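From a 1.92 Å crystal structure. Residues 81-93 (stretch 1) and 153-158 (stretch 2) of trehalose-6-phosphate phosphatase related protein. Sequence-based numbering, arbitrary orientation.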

# COMPACT_ATOMS: atom_id res chain seq x y z
N GLY A 81 17.70 -0.14 -5.94
CA GLY A 81 18.60 0.79 -5.27
C GLY A 81 17.91 1.94 -4.57
O GLY A 81 18.46 3.04 -4.47
N SER A 82 16.70 1.69 -4.07
CA SER A 82 15.93 2.72 -3.37
C SER A 82 16.61 3.20 -2.10
O SER A 82 16.31 4.29 -1.61
CB SER A 82 14.54 2.20 -3.03
OG SER A 82 14.62 1.12 -2.11
N ASP A 83 17.51 2.40 -1.53
CA ASP A 83 18.15 2.84 -0.30
C ASP A 83 18.99 4.09 -0.52
O ASP A 83 19.40 4.75 0.44
CB ASP A 83 18.98 1.71 0.32
CG ASP A 83 19.94 1.08 -0.66
OD1 ASP A 83 19.54 0.82 -1.80
OD2 ASP A 83 21.10 0.83 -0.26
N ARG A 84 19.24 4.45 -1.78
CA ARG A 84 20.00 5.65 -2.10
C ARG A 84 19.22 6.88 -1.67
O ARG A 84 19.79 7.96 -1.51
CB ARG A 84 20.26 5.74 -3.61
CG ARG A 84 21.17 4.67 -4.19
CD ARG A 84 21.20 4.75 -5.71
NE ARG A 84 19.88 4.50 -6.29
CZ ARG A 84 19.59 4.61 -7.58
NH1 ARG A 84 20.52 4.98 -8.45
NH2 ARG A 84 18.36 4.34 -8.00
N PHE A 85 17.91 6.71 -1.50
CA PHE A 85 17.03 7.80 -1.11
C PHE A 85 16.78 7.97 0.39
O PHE A 85 16.03 8.86 0.80
CB PHE A 85 15.68 7.65 -1.82
CG PHE A 85 15.73 7.95 -3.29
CD1 PHE A 85 15.56 9.25 -3.76
CD2 PHE A 85 15.96 6.93 -4.22
CE1 PHE A 85 15.62 9.54 -5.13
CE2 PHE A 85 16.02 7.21 -5.59
CZ PHE A 85 15.85 8.52 -6.04
N LEU A 86 17.38 7.13 1.22
CA LEU A 86 17.17 7.23 2.67
C LEU A 86 17.51 8.61 3.24
O LEU A 86 16.75 9.16 4.03
CB LEU A 86 17.98 6.15 3.41
CG LEU A 86 17.50 4.71 3.18
CD1 LEU A 86 18.42 3.74 3.92
CD2 LEU A 86 16.07 4.56 3.68
N GLY A 87 18.65 9.18 2.85
CA GLY A 87 19.01 10.49 3.36
C GLY A 87 18.08 11.58 2.84
O GLY A 87 17.81 12.57 3.53
N VAL A 88 17.59 11.39 1.62
CA VAL A 88 16.70 12.36 1.00
C VAL A 88 15.40 12.55 1.77
O VAL A 88 15.03 13.67 2.11
CB VAL A 88 16.36 11.93 -0.45
CG1 VAL A 88 15.40 12.93 -1.08
CG2 VAL A 88 17.63 11.84 -1.26
N PHE A 89 14.71 11.46 2.06
CA PHE A 89 13.46 11.58 2.79
C PHE A 89 13.63 12.10 4.21
O PHE A 89 12.71 12.70 4.76
CB PHE A 89 12.72 10.25 2.74
CG PHE A 89 12.12 9.98 1.40
CD1 PHE A 89 11.02 10.72 0.97
CD2 PHE A 89 12.69 9.06 0.52
CE1 PHE A 89 10.50 10.55 -0.32
CE2 PHE A 89 12.18 8.88 -0.77
CZ PHE A 89 11.08 9.63 -1.19
N ASP A 90 14.81 11.90 4.79
CA ASP A 90 15.07 12.44 6.13
C ASP A 90 15.08 13.96 6.01
O ASP A 90 14.48 14.67 6.82
CB ASP A 90 16.42 11.97 6.68
CG ASP A 90 16.40 10.52 7.13
OD1 ASP A 90 15.34 10.06 7.62
OD2 ASP A 90 17.45 9.85 7.00
N ARG A 91 15.77 14.46 4.98
CA ARG A 91 15.87 15.90 4.75
C ARG A 91 14.52 16.50 4.37
O ARG A 91 14.19 17.61 4.79
CB ARG A 91 16.90 16.19 3.64
CG ARG A 91 18.33 15.76 3.99
CD ARG A 91 19.38 16.53 3.19
NE ARG A 91 19.42 16.19 1.76
CZ ARG A 91 19.87 15.03 1.28
NH1 ARG A 91 20.33 14.09 2.09
NH2 ARG A 91 19.87 14.82 -0.03
N ILE A 92 13.75 15.77 3.57
CA ILE A 92 12.44 16.26 3.15
C ILE A 92 11.55 16.49 4.37
O ILE A 92 10.88 17.51 4.48
CB ILE A 92 11.75 15.28 2.18
CG1 ILE A 92 12.50 15.30 0.83
CG2 ILE A 92 10.28 15.64 1.99
CD1 ILE A 92 12.02 14.25 -0.16
N TYR A 93 11.55 15.53 5.29
CA TYR A 93 10.74 15.65 6.49
C TYR A 93 11.23 16.82 7.35
O TYR A 93 10.43 17.62 7.84
CB TYR A 93 10.80 14.37 7.33
CG TYR A 93 9.97 14.48 8.57
CD1 TYR A 93 8.58 14.48 8.50
CD2 TYR A 93 10.56 14.66 9.82
CE1 TYR A 93 7.79 14.67 9.63
CE2 TYR A 93 9.78 14.85 10.97
CZ TYR A 93 8.40 14.86 10.86
OH TYR A 93 7.63 15.09 11.97
N GLU A 153 1.70 12.31 -1.74
CA GLU A 153 2.87 11.64 -1.19
C GLU A 153 4.11 11.77 -2.05
O GLU A 153 4.04 11.68 -3.28
CB GLU A 153 2.57 10.14 -0.99
CG GLU A 153 3.69 9.37 -0.29
CD GLU A 153 3.38 7.88 -0.09
OE1 GLU A 153 3.36 7.12 -1.08
OE2 GLU A 153 3.14 7.48 1.07
N LEU A 154 5.24 12.02 -1.40
CA LEU A 154 6.53 12.11 -2.07
C LEU A 154 7.12 10.72 -1.91
O LEU A 154 7.17 10.19 -0.80
CB LEU A 154 7.43 13.14 -1.40
CG LEU A 154 6.93 14.58 -1.55
CD1 LEU A 154 7.92 15.54 -0.90
CD2 LEU A 154 6.77 14.90 -3.04
N ARG A 155 7.57 10.14 -3.01
CA ARG A 155 8.12 8.79 -2.95
C ARG A 155 9.27 8.58 -3.92
O ARG A 155 9.67 9.50 -4.64
CB ARG A 155 6.99 7.80 -3.23
CG ARG A 155 6.34 7.98 -4.59
CD ARG A 155 5.06 7.16 -4.76
NE ARG A 155 4.70 7.08 -6.18
CZ ARG A 155 3.61 6.48 -6.65
NH1 ARG A 155 2.74 5.90 -5.83
NH2 ARG A 155 3.39 6.44 -7.96
N VAL A 156 9.81 7.36 -3.93
CA VAL A 156 10.91 7.02 -4.82
C VAL A 156 10.41 6.99 -6.27
O VAL A 156 9.40 6.37 -6.57
CB VAL A 156 11.50 5.62 -4.46
CG1 VAL A 156 12.53 5.20 -5.51
CG2 VAL A 156 12.15 5.68 -3.09
N PRO A 157 11.11 7.69 -7.18
CA PRO A 157 10.67 7.70 -8.57
C PRO A 157 10.55 6.29 -9.19
O PRO A 157 11.37 5.42 -8.92
CB PRO A 157 11.75 8.53 -9.27
CG PRO A 157 12.19 9.49 -8.19
CD PRO A 157 12.27 8.57 -6.98
N GLY A 158 9.51 6.08 -9.98
CA GLY A 158 9.32 4.81 -10.66
C GLY A 158 8.68 3.64 -9.93
O GLY A 158 8.53 2.58 -10.53

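The tip of a phenylalanine ring meets bare backbone here: Phe89 CZ lies 3.4 Å from Arg155 C, with the carbonyl carbon at the ring edge and near its plane. The same ring brings Phe89 CE1 to 3.4 Å from Leu154 O and Phe89 CZ to 3.8 Å from Val156 N, so it rests against the main chain just where the strand 153-155 gives way to loop. No hydrogen bond crosses between the stretches; the 332 Å² buried between them is held by van der Waals packing. The helix 86-93 and the strand run roughly antiparallel, at 153°, and their axes come no closer than 10.3 Å, a gap that side chains must fill.

Phe85, Phe89 and Ile92 do most of this from stretch 1. All three direct CA-to-CB toward the strand and its following loop, and all have chi1 in the m well. Phe89, buried, is long and flat enough to reach the backbone while its flanks touch side chains: Phe89 CE1 is 4.2 Å from Leu154 CB, and Phe89 CE2 is 4.0 Å from Val156 CG2. One turn further along the helix, Ile92 CG2 packs 3.7 Å from Leu154 CD1, a fit of two branched aliphatic chains. Leu154 points back toward the helix (chi1 m, chi2 t) and so meets both Phe89 and Ile92.

At the other end, Val156 takes the central place among the loop residues. Its CA-to-CB bond points sideways, and with chi1 t both methyls pack on Phe85, with Val156 CG1 4.0 Å from Phe85 CE2 and Val156 CG2 4.2 Å from Phe85 CD2; Val156 CG2 also lies 4.0 Å from Phe89 CE2 and 4.2 Å from Ser82 CB. Ser82 and Val156 have CA atoms 6.8 Å apart, close enough for a small residue to make this contact through its CB; the serine OG is hydrogen-bonded elsewhere in the structure. Pro157, exposed, extends the apolar surface outward, its CD 3.7 Å from Phe85 CZ.

Arg155 points away from the helix and contributes its backbone to the contact, leaving NE and NH2 to hydrogen-bond elsewhere in the structure. Ahead of the helix, the 3-10 segment is tied down locally. Gly81 O accepts from Arg84 N at 3.1 Å and from Arg84 NE at 2.7 Å, while Phe85 N donates to Ser82 O at 2.9 Å. Helical bonding then takes over, with Phe89 N to Phe85 O at 3.2 Å linking two aromatic residues four positions apart, both with CA-to-CB toward stretch 2.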